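Local coordinates for purine nucleoside phosphorylase (Schistosoma mansoni, PDB 5TBU), which catalyses the reversible phosphorolysis of purine nucleosides such as inosine and guanosine to the free base and ribose 1-phosphate, at the hypoxanthine site. Sequence-based numbering; all coordinates share one arbitrary frame.

The hypoxanthine site. Residues 118-120, 202-203, 219-221, 244-245, 257, 262. With HPA (hypoxanthine), chain B.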
loop_
_atom_site.group_PDB
_atom_site.type_symbol
_atom_site.label_atom_id
_atom_site.label_comp_id
_atom_site.label_asym_id
_atom_site.label_seq_id
_atom_site.Cartn_x
_atom_site.Cartn_y
_atom_site.Cartn_z
ATOM N N LEU A 118 -6.645 -19.021 -9.041
ATOM C CA LEU A 118 -7.835 -18.463 -9.666
ATOM C C LEU A 118 -7.709 -16.945 -9.697
ATOM O O LEU A 118 -7.162 -16.341 -8.769
ATOM C CB LEU A 118 -9.103 -18.866 -8.905
ATOM C CG LEU A 118 -9.699 -20.272 -9.062
ATOM C CD1 LEU A 118 -9.986 -20.568 -10.525
ATOM C CD2 LEU A 118 -8.819 -21.351 -8.448
ATOM N N ALA A 119 -8.215 -16.329 -10.763
ATOM C CA ALA A 119 -8.082 -14.887 -10.915
ATOM C C ALA A 119 -9.127 -14.382 -11.901
ATOM O O ALA A 119 -9.841 -15.160 -12.539
ATOM C CB ALA A 119 -6.669 -14.509 -11.366
ATOM N N GLY A 120 -9.207 -13.059 -12.012
ATOM C CA GLY A 120 -10.116 -12.407 -12.933
ATOM C C GLY A 120 -9.390 -11.847 -14.144
ATOM O O GLY A 120 -8.229 -11.453 -14.065
ATOM N N TYR A 202 -13.180 -8.383 -4.026
ATOM C CA TYR A 202 -12.987 -8.356 -5.468
ATOM C C TYR A 202 -12.831 -6.913 -5.934
ATOM O O TYR A 202 -13.311 -5.973 -5.293
ATOM C CB TYR A 202 -14.161 -9.025 -6.191
ATOM C CG TYR A 202 -14.273 -10.519 -5.959
ATOM C CD1 TYR A 202 -13.321 -11.396 -6.470
ATOM C CD2 TYR A 202 -15.337 -11.053 -5.242
ATOM C CE1 TYR A 202 -13.421 -12.762 -6.263
ATOM C CE2 TYR A 202 -15.446 -12.419 -5.032
ATOM C CZ TYR A 202 -14.485 -13.267 -5.544
ATOM O OH TYR A 202 -14.588 -14.626 -5.335
ATOM N N GLU A 203 -12.129 -6.739 -7.049
ATOM C CA GLU A 203 -11.918 -5.403 -7.587
ATOM C C GLU A 203 -13.257 -4.762 -7.934
ATOM O O GLU A 203 -14.142 -5.404 -8.508
ATOM C CB GLU A 203 -11.026 -5.455 -8.830
ATOM C CG GLU A 203 -9.657 -6.102 -8.625
ATOM C CD GLU A 203 -9.727 -7.617 -8.531
ATOM O OE1 GLU A 203 -9.042 -8.189 -7.656
ATOM O OE2 GLU A 203 -10.476 -8.232 -9.321
ATOM N N VAL A 219 -5.750 -10.163 -12.773
ATOM C CA VAL A 219 -5.662 -9.656 -11.405
ATOM C C VAL A 219 -6.101 -10.759 -10.447
ATOM O O VAL A 219 -7.112 -11.428 -10.682
ATOM C CB VAL A 219 -6.509 -8.381 -11.203
ATOM C CG1 VAL A 219 -7.961 -8.616 -11.604
ATOM C CG2 VAL A 219 -6.416 -7.900 -9.759
ATOM N N GLY A 220 -5.328 -10.962 -9.379
ATOM C CA GLY A 220 -5.626 -11.970 -8.384
ATOM C C GLY A 220 -5.084 -11.549 -7.034
ATOM O O GLY A 220 -4.479 -10.484 -6.894
ATOM N N MET A 221 -5.292 -12.407 -6.031
ATOM C CA MET A 221 -4.984 -12.062 -4.648
ATOM C C MET A 221 -3.879 -12.927 -4.041
ATOM O O MET A 221 -3.798 -13.036 -2.813
ATOM C CB MET A 221 -6.244 -12.162 -3.783
ATOM C CG MET A 221 -7.466 -11.437 -4.331
ATOM S SD MET A 221 -8.897 -11.619 -3.239
ATOM C CE MET A 221 -10.211 -10.937 -4.251
ATOM N N ALA A 244 -11.595 -17.065 -14.012
ATOM C CA ALA A 244 -12.959 -17.379 -13.609
ATOM C C ALA A 244 -13.989 -16.469 -14.264
ATOM O O ALA A 244 -15.137 -16.885 -14.455
ATOM C CB ALA A 244 -13.093 -17.290 -12.086
ATOM N N ASN A 245 -13.599 -15.250 -14.626
ATOM C CA ASN A 245 -14.506 -14.268 -15.203
ATOM C C ASN A 245 -13.682 -13.092 -15.698
ATOM O O ASN A 245 -12.535 -12.899 -15.284
ATOM C CB ASN A 245 -15.545 -13.795 -14.185
ATOM C CG ASN A 245 -14.907 -13.191 -12.948
ATOM O OD1 ASN A 245 -14.398 -13.910 -12.087
ATOM N ND2 ASN A 245 -14.926 -11.864 -12.855
ATOM N N ILE A 257 -19.857 -10.746 -9.109
ATOM C CA ILE A 257 -18.695 -11.612 -8.937
ATOM C C ILE A 257 -18.768 -12.196 -7.533
ATOM O O ILE A 257 -18.801 -11.448 -6.550
ATOM C CB ILE A 257 -17.378 -10.843 -9.135
ATOM C CG1 ILE A 257 -17.434 -9.988 -10.405
ATOM C CG2 ILE A 257 -16.197 -11.801 -9.176
ATOM C CD1 ILE A 257 -16.313 -8.976 -10.505
ATOM N N VAL A 262 -16.775 -18.682 -8.895
ATOM C CA VAL A 262 -15.353 -18.921 -9.116
ATOM C C VAL A 262 -15.023 -20.396 -8.920
ATOM O O VAL A 262 -14.327 -21.006 -9.739
ATOM C CB VAL A 262 -14.510 -18.023 -8.193
ATOM C CG1 VAL A 262 -13.037 -18.389 -8.291
ATOM C CG2 VAL A 262 -14.724 -16.556 -8.547
HETATM N N1 HPA B . -12.612 -13.442 -10.253
HETATM C C2 HPA B . -11.962 -14.513 -9.674
HETATM N N3 HPA B . -10.868 -14.307 -8.858
HETATM C C4 HPA B . -10.423 -13.049 -8.619
HETATM C C5 HPA B . -11.065 -11.959 -9.194
HETATM C C6 HPA B . -12.166 -12.160 -10.016
HETATM O O6 HPA B . -12.695 -11.211 -10.593
HETATM N N7 HPA B . -10.416 -10.846 -8.790
HETATM C C8 HPA B . -9.398 -11.225 -7.985
HETATM N N9 HPA B . -9.400 -12.573 -7.880
HETATM O O HOH W 1 -7.388 -14.437 -6.730
HETATM O O HOH W 2 -11.269 -9.084 -11.585
#
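Hypoxanthine, the base released from inosine, lies in the purine pocket of the phosphorylase with nearly all its surface hidden by protein. Two side chains read its polar rim. Asn245 meets the N1/O6 edge with both ends of its amide: OD1 accepts a hydrogen bond from the N1-H of hypoxanthine at 2.6 Å on an in-plane lone pair, in a nearly straight bond (165° at H), while ND2 gives a longer bond of 3.2 Å to the carbonyl O6. The CG of Asn245 is held in the crowded position between backbone N and carbonyl carbon (chi1 58°), and the pair of bonds fixes which way the amide is turned. A 6-oxopurine with a proton on N1 suits this pattern. On the imidazole side, Glu203 bends at its second torsion to bring its carboxylate to N7, and OE2 accepts a hydrogen bond from N7 at 2.7 Å through its syn lone pair. The contact is consistent with the tautomer that carries hydrogen on N7, which a negatively charged carboxylate would probably favour.

Water-mediated contacts add to these. Water 2 bridges O6 and Glu203 OE2, tying carbonyl and carboxylate together. Water 1, 3.0 Å from N9, also meets Leu118 O and Met221 N, and so sits beside the atom that bears the ribose in a nucleoside.

The faces are gripped by packing. Backbone of Ala119 and Gly120 lies flat against one face, with Ala119 C 3.6 Å from the centre of the six-membered ring. Over the other, Tyr202 presents its CD1/CE1 edge, the planes of its ring and the hypoxanthine ring meeting steeply at 69°, and Ile257 CG2 caps a face of that phenol ring. Val262 CG2 and Ala244 CB pack at C2, and the extended Met221 brings its methyl CE to C8.

The floor comes from strand 112-121, flanked by strands 218-220 and 236-246; the loop holding Tyr202 and Glu203, the Ile257 loop and the start of helix 259-283 close around the base.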